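Local coordinates for response regulator CheY-like protein (Mesorhizobium loti, PDB 3SNK) that forms the N-terminal CheY-like receiver domain of a longer pilus assembly protein, which as a whole probably binds and hydrolyses ATP, at residues L19-S22 with F26-D29; G61-D66 with A83-V88; A110-H115 with L124-F129. All coordinates share one frame; numbering follows the deposited sequence.

Contact 1 (L19-S22 with F26-D29); sequences LFSS and FKRD
K27 lays its aliphatic chain along S21, where strand 15-20 gives way to the turn into helix 24-36. Its CB stands back from the strand end. CG, anti to the carbonyl carbon (chi1 -79°), is the first atom to touch, 3.8 Å from S21 CB. CD then runs on to S21 O, and CE comes nearest, with K27 CE only 3.1 Å from S21 O. The bend at chi3 (136°) keeps the chain against this carbonyl, and NZ ends 3.6 Å from S21 O, which is not a hydrogen bond. A lysine suits the place because its methylenes line the strand end while the ammonium can extend toward the more exposed end of the contact.

F26, one residue earlier, turns its ring into the buried interior. Its CD2 lies 3.2 Å from S21 OG and its CE2 3.7 Å from L19 CD1, both partners approaching the ring obliquely. L19 thus gives one methyl to the aromatic ring, while the other, CD2, sits 3.9 Å from the backbone oxygen of K27. S21 is small enough to fit between ring and lysine. With OG anti to the backbone N (chi1 -177°), its hydroxyl brushes the ring and is satisfied elsewhere, by D66 OD2 and the backbone N of D23. D23 also takes a hydrogen bond from F26 N through its carboxylate.

This tight turn from an inner parallel strand into the first helix opens the beta-alpha-beta unit 15-20, 24-36, 40-45 of the CheY-like receiver fold.

Contact 2 (G61-D66 with A83-V88); sequences GIVILD and ALWATV
V63 and V88 meet methyl to methyl, V63 CG2 standing 3.7 Å from V88 CG2, and the same V63 methyl also rests on the indole of W85. V63 sits on central strand 62-68, where a beta-branched residue fits the extended backbone well. Its first torsion (chi1 170°) sets CG1 anti to the backbone N, leaving CG2 beside that N to meet both residues of the loop.

Over the tryptophan, V63 CG2 comes 3.5 Å from W85 CE3. The same V63 CG2 stands over one face of the W85 six-membered ring, 3.9 Å from its centroid and 30° off the ring normal, displaced toward the rim. This is a CH-pi contact, and the two side chains cross at about a right angle. A tryptophan suits the place because its broad ring can serve several partners: F50 stacks on it and takes the NE1 hydrogen bond through its backbone O, while F20 meets it with the ring planes at about 70°.

In the alternating beta/alpha order of the receiver fold, segment 83-88 is the loop that follows helix 78-82 and leads into strand 90-94, the parallel neighbour of strand 62-68. The loop closes with a type II' beta turn from W85 to V88, whose V88 N to W85 O bond is weak at 3.3 Å. A86 takes the positive phi of this turn, an unusual value for a residue with a CB.

The turn delivers V88 beside G61 and V63. V88 CG2 lies between the backbone N and the carbonyl carbon, the crowded position, and from there reaches V63. V88 CB packs 3.8 Å from G61 O; G61 has no side chain and takes part through its backbone, while V63 pairs through its own backbone with P89 and I91.

Contact 3 (A110-H115 with L124-F129); sequences ASDWLH and LNAVTF
In the last beta-alpha step of the receiver fold, D112 of edge strand 112-115 meets A126 of the C-terminal helix 120-129, which packs back against the parallel sheet. The two residues mark the closest backbone approach, their CA atoms 6.5 Å apart. A126 meets the strand mainly through its methyl, and alanine, with that single methyl, suits so close an approach.

The carboxylate of D112 does most of the touching. With CG anti to the carbonyl carbon (chi1 -54°), the group turns one face to the methyl: D112 OD2 is 3.4 Å from A126 CB, and D112 CG follows at 3.6 Å from the same A126 CB. These are van der Waals contacts; a hydrogen bond to D112 OD2 comes from S111. OG of S111, the preceding residue, donates to D112 OD2 over 2.7 Å, approaching from the side of the carboxylate opposite the methyl, 52° out of its plane. The same hydroxyl is hydrogen-bonded to H130 NE2, which links S111 to H130, just after helix 120-129. With an alanine in place of D112, S111 OG would probably lose its carboxylate partner, and a gap would be likely to open beside the A126 methyl.

L114, two residues along the strand, adds a looser apolar touch. A leucine suits this buried face, where I91 of the neighbouring strand also touches L114 and A126, and here L114 CD1 stands 4.4 Å from A126 CB.

In the fold
All three contacts pack onto one parallel sheet. Contacts 1 and 2 have centres about 15 Å apart and are joined through neighbouring strands: S21 OG lies 2.5 Å from D66 OD2, a probable hydrogen bond, and F20 CZ packs 3.4 Å from W85 CZ2. Contact 3 lies about 12 Å from contact 2, centre to centre, and reaches it where V127 CG1 meets I62 CD1 at 3.6 Å. Contacts 1 and 3 do not touch, their nearest atoms being about 7 Å apart. D66, salt-bridged to K116, probably occupies the position of the phosphorylated aspartate in receiver domains, so contact 1 probably borders the equivalent site, with S21 and S22 where relatives commonly carry acidic residues.

Contact 1 (L19-S22 with F26-D29)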
ATOM      1  N   LEU A  19       2.165   0.423  -5.758  1.00 50.24           N
ATOM      2  CA  LEU A  19       0.857  -0.139  -5.435  1.00 49.07           C
ATOM      3  C   LEU A  19       0.911  -1.669  -5.580  1.00 52.19           C
ATOM      4  O   LEU A  19       1.413  -2.178  -6.598  1.00 53.34           O
ATOM      5  CB  LEU A  19      -0.188   0.500  -6.378  1.00 51.27           C
ATOM      6  CG  LEU A  19      -1.617  -0.028  -6.361  1.00 56.52           C
ATOM      7  CD1 LEU A  19      -2.282   0.228  -5.059  1.00 54.43           C
ATOM      8  CD2 LEU A  19      -2.435   0.635  -7.460  1.00 62.82           C
ATOM      9  N   PHE A  20       0.449  -2.394  -4.541  1.00 46.14           N
ATOM     10  CA  PHE A  20       0.444  -3.870  -4.491  1.00 48.21           C
ATOM     11  C   PHE A  20      -0.958  -4.319  -4.200  1.00 54.70           C
ATOM     12  O   PHE A  20      -1.520  -3.889  -3.201  1.00 50.83           O
ATOM     13  CB  PHE A  20       1.431  -4.417  -3.415  1.00 47.72           C
ATOM     14  CG  PHE A  20       2.855  -3.994  -3.657  1.00 48.04           C
ATOM     15  CD1 PHE A  20       3.643  -4.655  -4.593  1.00 50.72           C
ATOM     16  CD2 PHE A  20       3.388  -2.888  -3.007  1.00 47.12           C
ATOM     17  CE1 PHE A  20       4.923  -4.204  -4.894  1.00 51.34           C
ATOM     18  CE2 PHE A  20       4.699  -2.481  -3.257  1.00 48.97           C
ATOM     19  CZ  PHE A  20       5.450  -3.131  -4.212  1.00 48.69           C
ATOM     20  N   SER A  21      -1.543  -5.142  -5.096  1.00 57.35           N
ATOM     21  CA  SER A  21      -2.928  -5.615  -4.994  1.00 59.24           C
ATOM     22  C   SER A  21      -3.192  -6.809  -5.885  1.00 70.40           C
ATOM     23  O   SER A  21      -2.646  -6.869  -6.981  1.00 73.87           O
ATOM     24  CB  SER A  21      -3.887  -4.496  -5.397  1.00 60.38           C
ATOM     25  OG  SER A  21      -5.248  -4.874  -5.249  1.00 63.77           O
ATOM     26  N   SER A  22      -4.070  -7.729  -5.454  1.00 68.82           N
ATOM     27  CA  SER A  22      -4.491  -8.865  -6.297  1.00 72.39           C
ATOM     28  C   SER A  22      -5.936  -8.611  -6.813  1.00 75.04           C
ATOM     29  O   SER A  22      -6.532  -9.475  -7.454  1.00 78.35           O
ATOM     30  CB  SER A  22      -4.387 -10.185  -5.534  1.00 78.89           C
ATOM     31  OG  SER A  22      -3.039 -10.604  -5.361  1.00 86.68           O
ATOM     32  N   PHE A  26      -9.563  -2.508  -7.930  1.00 57.53           N
ATOM     33  CA  PHE A  26      -8.829  -1.640  -7.030  1.00 55.92           C
ATOM     34  C   PHE A  26      -7.579  -1.066  -7.722  1.00 57.13           C
ATOM     35  O   PHE A  26      -7.308   0.121  -7.567  1.00 54.89           O
ATOM     36  CB  PHE A  26      -8.439  -2.433  -5.764  1.00 57.52           C
ATOM     37  CG  PHE A  26      -7.608  -1.680  -4.760  1.00 57.58           C
ATOM     38  CD1 PHE A  26      -8.207  -0.860  -3.817  1.00 60.47           C
ATOM     39  CD2 PHE A  26      -6.228  -1.823  -4.730  1.00 59.73           C
ATOM     40  CE1 PHE A  26      -7.439  -0.165  -2.893  1.00 58.54           C
ATOM     41  CE2 PHE A  26      -5.461  -1.118  -3.807  1.00 60.82           C
ATOM     42  CZ  PHE A  26      -6.073  -0.293  -2.898  1.00 58.00           C
ATOM     43  N   LYS A  27      -6.807  -1.916  -8.436  1.00 53.98           N
ATOM     44  CA  LYS A  27      -5.570  -1.533  -9.156  1.00 53.11           C
ATOM     45  C   LYS A  27      -5.871  -0.394 -10.162  1.00 53.11           C
ATOM     46  O   LYS A  27      -5.229   0.647 -10.125  1.00 50.07           O
ATOM     47  CB  LYS A  27      -4.984  -2.747  -9.918  1.00 57.71           C
ATOM     48  CG  LYS A  27      -4.202  -3.760  -9.083  1.00 65.85           C
ATOM     49  CD  LYS A  27      -3.848  -4.992  -9.958  1.00 79.16           C
ATOM     50  CE  LYS A  27      -2.422  -5.473  -9.771  1.00 91.85           C
ATOM     51  NZ  LYS A  27      -2.122  -6.739 -10.509  1.00 94.57           N
ATOM     52  N   ARG A  28      -6.837  -0.623 -11.042  1.00 49.66           N
ATOM     53  CA  ARG A  28      -7.279   0.327 -12.072  1.00 50.95           C
ATOM     54  C   ARG A  28      -7.761   1.641 -11.430  1.00 56.30           C
ATOM     55  O   ARG A  28      -7.356   2.713 -11.869  1.00 56.57           O
ATOM     56  CB  ARG A  28      -8.397  -0.299 -12.915  1.00 49.82           C
ATOM     57  CG  ARG A  28      -8.834   0.490 -14.201  1.00 57.39           C
ATOM     58  CD  ARG A  28      -9.624   1.776 -13.978  1.00 58.39           C
ATOM     59  NE  ARG A  28     -10.152   2.360 -15.228  1.00 61.67           N
ATOM     60  CZ  ARG A  28     -10.821   3.510 -15.297  1.00 73.80           C
ATOM     61  NH1 ARG A  28     -11.056   4.217 -14.198  1.00 68.06           N
ATOM     62  NH2 ARG A  28     -11.252   3.963 -16.468  1.00 65.18           N
ATOM     63  N   ASP A  29      -8.621   1.558 -10.404  1.00 53.60           N
ATOM     64  CA  ASP A  29      -9.216   2.752  -9.810  1.00 53.31           C
ATOM     65  C   ASP A  29      -8.216   3.590  -9.041  1.00 51.26           C
ATOM     66  O   ASP A  29      -8.245   4.804  -9.173  1.00 49.14           O
ATOM     67  CB  ASP A  29     -10.423   2.412  -8.941  1.00 56.70           C
ATOM     68  CG  ASP A  29     -11.626   1.887  -9.721  1.00 80.04           C
ATOM     69  OD1 ASP A  29     -11.892   2.400 -10.856  1.00 82.50           O
ATOM     70  OD2 ASP A  29     -12.325   0.992  -9.194  1.00 92.70           O
TER

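Contact 2 (G61-D66 with A83-V88)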
ATOM      1  N   GLY A  61       8.277   6.657  -2.653  1.00 61.15           N
ATOM      2  CA  GLY A  61       7.751   7.756  -1.870  1.00 58.61           C
ATOM      3  C   GLY A  61       6.690   7.226  -0.931  1.00 54.32           C
ATOM      4  O   GLY A  61       6.737   7.501   0.264  1.00 53.05           O
ATOM      5  N   ILE A  62       5.742   6.445  -1.474  1.00 46.17           N
ATOM      6  CA  ILE A  62       4.602   5.854  -0.767  1.00 44.13           C
ATOM      7  C   ILE A  62       4.354   4.471  -1.282  1.00 46.01           C
ATOM      8  O   ILE A  62       4.427   4.245  -2.489  1.00 46.50           O
ATOM      9  CB  ILE A  62       3.293   6.714  -0.961  1.00 48.88           C
ATOM     10  CG1 ILE A  62       3.444   8.141  -0.453  1.00 51.50           C
ATOM     11  CG2 ILE A  62       2.052   6.053  -0.332  1.00 48.74           C
ATOM     12  CD1 ILE A  62       2.637   9.112  -1.262  1.00 65.38           C
ATOM     13  N   VAL A  63       3.957   3.572  -0.386  1.00 40.55           N
ATOM     14  CA  VAL A  63       3.526   2.224  -0.719  1.00 40.51           C
ATOM     15  C   VAL A  63       2.036   2.105  -0.393  1.00 44.21           C
ATOM     16  O   VAL A  63       1.592   2.569   0.659  1.00 42.43           O
ATOM     17  CB  VAL A  63       4.363   1.143   0.009  1.00 43.84           C
ATOM     18  CG1 VAL A  63       3.761  -0.249  -0.158  1.00 43.79           C
ATOM     19  CG2 VAL A  63       5.786   1.146  -0.506  1.00 44.32           C
ATOM     20  N   ILE A  64       1.268   1.491  -1.285  1.00 41.42           N
ATOM     21  CA  ILE A  64      -0.147   1.207  -1.045  1.00 42.00           C
ATOM     22  C   ILE A  64      -0.278  -0.289  -1.086  1.00 47.00           C
ATOM     23  O   ILE A  64       0.030  -0.933  -2.104  1.00 47.28           O
ATOM     24  CB  ILE A  64      -1.139   1.932  -1.965  1.00 46.16           C
ATOM     25  CG1 ILE A  64      -0.973   3.459  -1.822  1.00 47.05           C
ATOM     26  CG2 ILE A  64      -2.590   1.504  -1.639  1.00 47.86           C
ATOM     27  CD1 ILE A  64      -1.648   4.279  -2.876  1.00 55.36           C
ATOM     28  N   LEU A  65      -0.661  -0.856   0.043  1.00 42.40           N
ATOM     29  CA  LEU A  65      -0.719  -2.300   0.126  1.00 43.94           C
ATOM     30  C   LEU A  65      -2.164  -2.752   0.344  1.00 49.90           C
ATOM     31  O   LEU A  65      -2.784  -2.436   1.355  1.00 46.62           O
ATOM     32  CB  LEU A  65       0.236  -2.818   1.221  1.00 42.73           C
ATOM     33  CG  LEU A  65       0.278  -4.328   1.481  1.00 48.34           C
ATOM     34  CD1 LEU A  65       0.817  -5.103   0.262  1.00 48.47           C
ATOM     35  CD2 LEU A  65       1.104  -4.625   2.712  1.00 50.04           C
ATOM     36  N   ASP A  66      -2.702  -3.441  -0.664  1.00 49.74           N
ATOM     37  CA  ASP A  66      -4.044  -4.013  -0.585  1.00 52.64           C
ATOM     38  C   ASP A  66      -3.925  -5.406   0.006  1.00 58.04           C
ATOM     39  O   ASP A  66      -3.501  -6.333  -0.680  1.00 57.84           O
ATOM     40  CB  ASP A  66      -4.720  -4.060  -1.969  1.00 55.94           C
ATOM     41  CG  ASP A  66      -6.103  -4.702  -2.005  1.00 61.25           C
ATOM     42  OD1 ASP A  66      -6.725  -4.847  -0.918  1.00 61.45           O
ATOM     43  OD2 ASP A  66      -6.598  -4.994  -3.133  1.00 60.87           O
ATOM     44  N   ALA A  83      10.334  -3.724   6.526  1.00 36.38           N
ATOM     45  CA  ALA A  83      11.609  -3.014   6.783  1.00 34.90           C
ATOM     46  C   ALA A  83      12.473  -2.894   5.532  1.00 39.02           C
ATOM     47  O   ALA A  83      13.374  -2.066   5.522  1.00 40.46           O
ATOM     48  CB  ALA A  83      12.387  -3.689   7.905  1.00 35.64           C
ATOM     49  N   LEU A  84      12.223  -3.693   4.473  1.00 39.59           N
ATOM     50  CA  LEU A  84      12.956  -3.579   3.201  1.00 41.37           C
ATOM     51  C   LEU A  84      12.640  -2.231   2.531  1.00 44.90           C
ATOM     52  O   LEU A  84      13.475  -1.676   1.800  1.00 44.93           O
ATOM     53  CB  LEU A  84      12.602  -4.734   2.225  1.00 42.81           C
ATOM     54  CG  LEU A  84      13.052  -6.150   2.616  1.00 49.01           C
ATOM     55  CD1 LEU A  84      12.396  -7.190   1.711  1.00 50.52           C
ATOM     56  CD2 LEU A  84      14.582  -6.300   2.564  1.00 50.99           C
ATOM     57  N   TRP A  85      11.425  -1.723   2.793  1.00 40.67           N
ATOM     58  CA  TRP A  85      10.883  -0.457   2.291  1.00 39.45           C
ATOM     59  C   TRP A  85      11.296   0.721   3.181  1.00 44.71           C
ATOM     60  O   TRP A  85      10.912   1.852   2.912  1.00 44.94           O
ATOM     61  CB  TRP A  85       9.349  -0.545   2.209  1.00 37.64           C
ATOM     62  CG  TRP A  85       8.879  -1.534   1.195  1.00 40.01           C
ATOM     63  CD1 TRP A  85       8.685  -2.875   1.384  1.00 43.47           C
ATOM     64  CD2 TRP A  85       8.788  -1.312  -0.215  1.00 40.87           C
ATOM     65  NE1 TRP A  85       8.346  -3.473   0.195  1.00 43.77           N
ATOM     66  CE2 TRP A  85       8.394  -2.531  -0.805  1.00 45.68           C
ATOM     67  CE3 TRP A  85       8.941  -0.178  -1.034  1.00 42.46           C
ATOM     68  CZ2 TRP A  85       8.183  -2.658  -2.181  1.00 46.78           C
ATOM     69  CZ3 TRP A  85       8.693  -0.294  -2.391  1.00 44.94           C
ATOM     70  CH2 TRP A  85       8.329  -1.523  -2.953  1.00 46.71           C
ATOM     71  N   ALA A  86      12.096   0.459   4.228  1.00 42.56           N
ATOM     72  CA  ALA A  86      12.611   1.432   5.188  1.00 42.48           C
ATOM     73  C   ALA A  86      11.445   2.265   5.749  1.00 45.25           C
ATOM     74  O   ALA A  86      10.414   1.672   6.070  1.00 46.46           O
ATOM     75  CB  ALA A  86      13.710   2.300   4.551  1.00 44.62           C
ATOM     76  N   THR A  87      11.563   3.586   5.864  1.00 39.96           N
ATOM     77  CA  THR A  87      10.467   4.327   6.480  1.00 41.03           C
ATOM     78  C   THR A  87       9.556   5.047   5.474  1.00 42.73           C
ATOM     79  O   THR A  87       8.970   6.082   5.809  1.00 42.69           O
ATOM     80  CB  THR A  87      10.991   5.298   7.554  1.00 50.89           C
ATOM     81  OG1 THR A  87      12.115   6.026   7.050  1.00 53.59           O
ATOM     82  CG2 THR A  87      11.311   4.600   8.866  1.00 49.54           C
ATOM     83  N   VAL A  88       9.360   4.471   4.288  1.00 38.79           N
ATOM     84  CA  VAL A  88       8.418   5.115   3.379  1.00 39.76           C
ATOM     85  C   VAL A  88       6.994   4.942   3.993  1.00 42.65           C
ATOM     86  O   VAL A  88       6.728   3.888   4.593  1.00 42.38           O
ATOM     87  CB  VAL A  88       8.487   4.606   1.904  1.00 44.36           C
ATOM     88  CG1 VAL A  88       9.905   4.636   1.355  1.00 45.33           C
ATOM     89  CG2 VAL A  88       7.888   3.225   1.757  1.00 43.75           C
TER

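Contact 3 (A110-H115 with L124-F129)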
ATOM      1  N   ALA A 110       1.740   1.094   9.394  1.00 40.47           N
ATOM      2  CA  ALA A 110       1.067   1.783   8.310  1.00 40.45           C
ATOM      3  C   ALA A 110       0.582   3.127   8.822  1.00 49.85           C
ATOM      4  O   ALA A 110       0.211   3.232   9.990  1.00 50.30           O
ATOM      5  CB  ALA A 110      -0.092   0.940   7.793  1.00 41.16           C
ATOM      6  N   SER A 111       0.624   4.175   7.985  1.00 50.24           N
ATOM      7  CA  SER A 111       0.168   5.502   8.418  1.00 52.61           C
ATOM      8  C   SER A 111      -1.341   5.563   8.364  1.00 58.62           C
ATOM      9  O   SER A 111      -1.965   6.208   9.211  1.00 61.84           O
ATOM     10  CB  SER A 111       0.764   6.596   7.541  1.00 58.04           C
ATOM     11  OG  SER A 111       0.237   6.554   6.223  1.00 68.65           O
ATOM     12  N   ASP A 112      -1.942   4.858   7.380  1.00 51.25           N
ATOM     13  CA  ASP A 112      -3.383   4.855   7.238  1.00 51.75           C
ATOM     14  C   ASP A 112      -3.933   3.432   7.051  1.00 50.36           C
ATOM     15  O   ASP A 112      -3.324   2.615   6.375  1.00 47.03           O
ATOM     16  CB  ASP A 112      -3.810   5.768   6.061  1.00 55.04           C
ATOM     17  CG  ASP A 112      -3.278   7.205   6.130  1.00 66.36           C
ATOM     18  OD1 ASP A 112      -3.909   8.040   6.804  1.00 70.67           O
ATOM     19  OD2 ASP A 112      -2.234   7.488   5.496  1.00 64.47           O
ATOM     20  N   TRP A 113      -5.089   3.158   7.659  1.00 46.94           N
ATOM     21  CA  TRP A 113      -5.825   1.903   7.535  1.00 46.51           C
ATOM     22  C   TRP A 113      -7.163   2.152   6.812  1.00 53.98           C
ATOM     23  O   TRP A 113      -8.142   2.522   7.450  1.00 56.30           O
ATOM     24  CB  TRP A 113      -6.098   1.290   8.901  1.00 45.50           C
ATOM     25  CG  TRP A 113      -4.933   0.770   9.694  1.00 45.00           C
ATOM     26  CD1 TRP A 113      -3.603   0.828   9.382  1.00 45.39           C
ATOM     27  CD2 TRP A 113      -5.022   0.171  10.985  1.00 46.27           C
ATOM     28  NE1 TRP A 113      -2.856   0.295  10.409  1.00 44.91           N
ATOM     29  CE2 TRP A 113      -3.706  -0.130  11.402  1.00 48.51           C
ATOM     30  CE3 TRP A 113      -6.099  -0.171  11.826  1.00 50.17           C
ATOM     31  CZ2 TRP A 113      -3.438  -0.779  12.612  1.00 48.91           C
ATOM     32  CZ3 TRP A 113      -5.829  -0.800  13.029  1.00 53.07           C
ATOM     33  CH2 TRP A 113      -4.512  -1.080  13.420  1.00 52.07           C
ATOM     34  N   LEU A 114      -7.210   1.946   5.503  1.00 50.37           N
ATOM     35  CA  LEU A 114      -8.428   2.200   4.739  1.00 52.08           C
ATOM     36  C   LEU A 114      -9.214   0.915   4.563  1.00 59.16           C
ATOM     37  O   LEU A 114      -8.625  -0.157   4.412  1.00 57.78           O
ATOM     38  CB  LEU A 114      -8.094   2.855   3.390  1.00 51.36           C
ATOM     39  CG  LEU A 114      -7.188   4.125   3.463  1.00 55.61           C
ATOM     40  CD1 LEU A 114      -6.793   4.600   2.071  1.00 54.90           C
ATOM     41  CD2 LEU A 114      -7.860   5.267   4.236  1.00 59.17           C
ATOM     42  N   HIS A 115     -10.543   1.014   4.662  1.00 60.71           N
ATOM     43  CA  HIS A 115     -11.474  -0.108   4.581  1.00 64.06           C
ATOM     44  C   HIS A 115     -12.184  -0.092   3.226  1.00 72.88           C
ATOM     45  O   HIS A 115     -12.685   0.952   2.807  1.00 73.44           O
ATOM     46  CB  HIS A 115     -12.466  -0.031   5.766  1.00 67.98           C
ATOM     47  CG  HIS A 115     -13.404  -1.196   5.894  1.00 75.26           C
ATOM     48  ND1 HIS A 115     -12.966  -2.439   6.332  1.00 77.78           N
ATOM     49  CD2 HIS A 115     -14.748  -1.250   5.702  1.00 80.76           C
ATOM     50  CE1 HIS A 115     -14.043  -3.215   6.349  1.00 80.70           C
ATOM     51  NE2 HIS A 115     -15.139  -2.547   5.973  1.00 82.76           N
ATOM     52  N   LEU A 124      -7.066  10.078  -1.343  1.00 65.31           N
ATOM     53  CA  LEU A 124      -6.374  11.330  -1.682  1.00 66.44           C
ATOM     54  C   LEU A 124      -5.937  12.059  -0.423  1.00 69.42           C
ATOM     55  O   LEU A 124      -4.892  12.697  -0.450  1.00 70.08           O
ATOM     56  CB  LEU A 124      -7.217  12.266  -2.583  1.00 69.48           C
ATOM     57  CG  LEU A 124      -7.853  11.668  -3.870  1.00 75.51           C
ATOM     58  CD1 LEU A 124      -8.583  12.735  -4.679  1.00 78.96           C
ATOM     59  CD2 LEU A 124      -6.836  10.935  -4.743  1.00 75.85           C
ATOM     60  N   ASN A 125      -6.697  11.939   0.682  1.00 64.79           N
ATOM     61  CA  ASN A 125      -6.322  12.533   1.962  1.00 65.32           C
ATOM     62  C   ASN A 125      -5.084  11.834   2.524  1.00 67.27           C
ATOM     63  O   ASN A 125      -4.171  12.497   3.024  1.00 67.78           O
ATOM     64  CB  ASN A 125      -7.473  12.435   2.965  1.00 67.97           C
ATOM     65  CG  ASN A 125      -8.561  13.477   2.805  1.00 98.57           C
ATOM     66  OD1 ASN A 125      -8.743  14.100   1.744  1.00 91.92           O
ATOM     67  ND2 ASN A 125      -9.328  13.667   3.869  1.00 91.90           N
ATOM     68  N   ALA A 126      -5.048  10.491   2.416  1.00 61.22           N
ATOM     69  CA  ALA A 126      -3.941   9.676   2.907  1.00 57.94           C
ATOM     70  C   ALA A 126      -2.657   9.934   2.110  1.00 60.58           C
ATOM     71  O   ALA A 126      -1.612  10.141   2.711  1.00 61.32           O
ATOM     72  CB  ALA A 126      -4.314   8.210   2.860  1.00 57.11           C
ATOM     73  N   VAL A 127      -2.737   9.999   0.783  1.00 57.65           N
ATOM     74  CA  VAL A 127      -1.556  10.207  -0.058  1.00 57.87           C
ATOM     75  C   VAL A 127      -1.011  11.663   0.057  1.00 65.47           C
ATOM     76  O   VAL A 127       0.203  11.833   0.192  1.00 64.35           O
ATOM     77  CB  VAL A 127      -1.831   9.789  -1.533  1.00 60.89           C
ATOM     78  CG1 VAL A 127      -0.619  10.057  -2.422  1.00 60.94           C
ATOM     79  CG2 VAL A 127      -2.196   8.310  -1.608  1.00 58.74           C
ATOM     80  N   THR A 128      -1.891  12.685  -0.007  1.00 65.84           N
ATOM     81  CA  THR A 128      -1.487  14.098   0.017  1.00 68.40           C
ATOM     82  C   THR A 128      -0.970  14.537   1.372  1.00 72.75           C
ATOM     83  O   THR A 128      -0.196  15.492   1.415  1.00 74.88           O
ATOM     84  CB  THR A 128      -2.594  15.046  -0.457  1.00 76.93           C
ATOM     85  OG1 THR A 128      -3.721  14.933   0.411  1.00 79.75           O
ATOM     86  CG2 THR A 128      -2.969  14.829  -1.928  1.00 70.97           C
ATOM     87  N   PHE A 129      -1.362  13.848   2.463  1.00 67.93           N
ATOM     88  CA  PHE A 129      -0.870  14.116   3.819  1.00 68.05           C
ATOM     89  C   PHE A 129       0.661  13.968   3.880  1.00 71.73           C
ATOM     90  O   PHE A 129       1.314  14.673   4.648  1.00 73.07           O
ATOM     91  CB  PHE A 129      -1.529  13.166   4.838  1.00 69.00           C
ATOM     92  CG  PHE A 129      -1.040  13.314   6.261  1.00 71.70           C
ATOM     93  CD1 PHE A 129      -1.571  14.291   7.098  1.00 78.49           C
ATOM     94  CD2 PHE A 129      -0.029  12.496   6.756  1.00 72.89           C
ATOM     95  CE1 PHE A 129      -1.088  14.458   8.401  1.00 80.80           C
ATOM     96  CE2 PHE A 129       0.452  12.659   8.061  1.00 76.92           C
ATOM     97  CZ  PHE A 129      -0.082  13.640   8.875  1.00 78.24           C
TER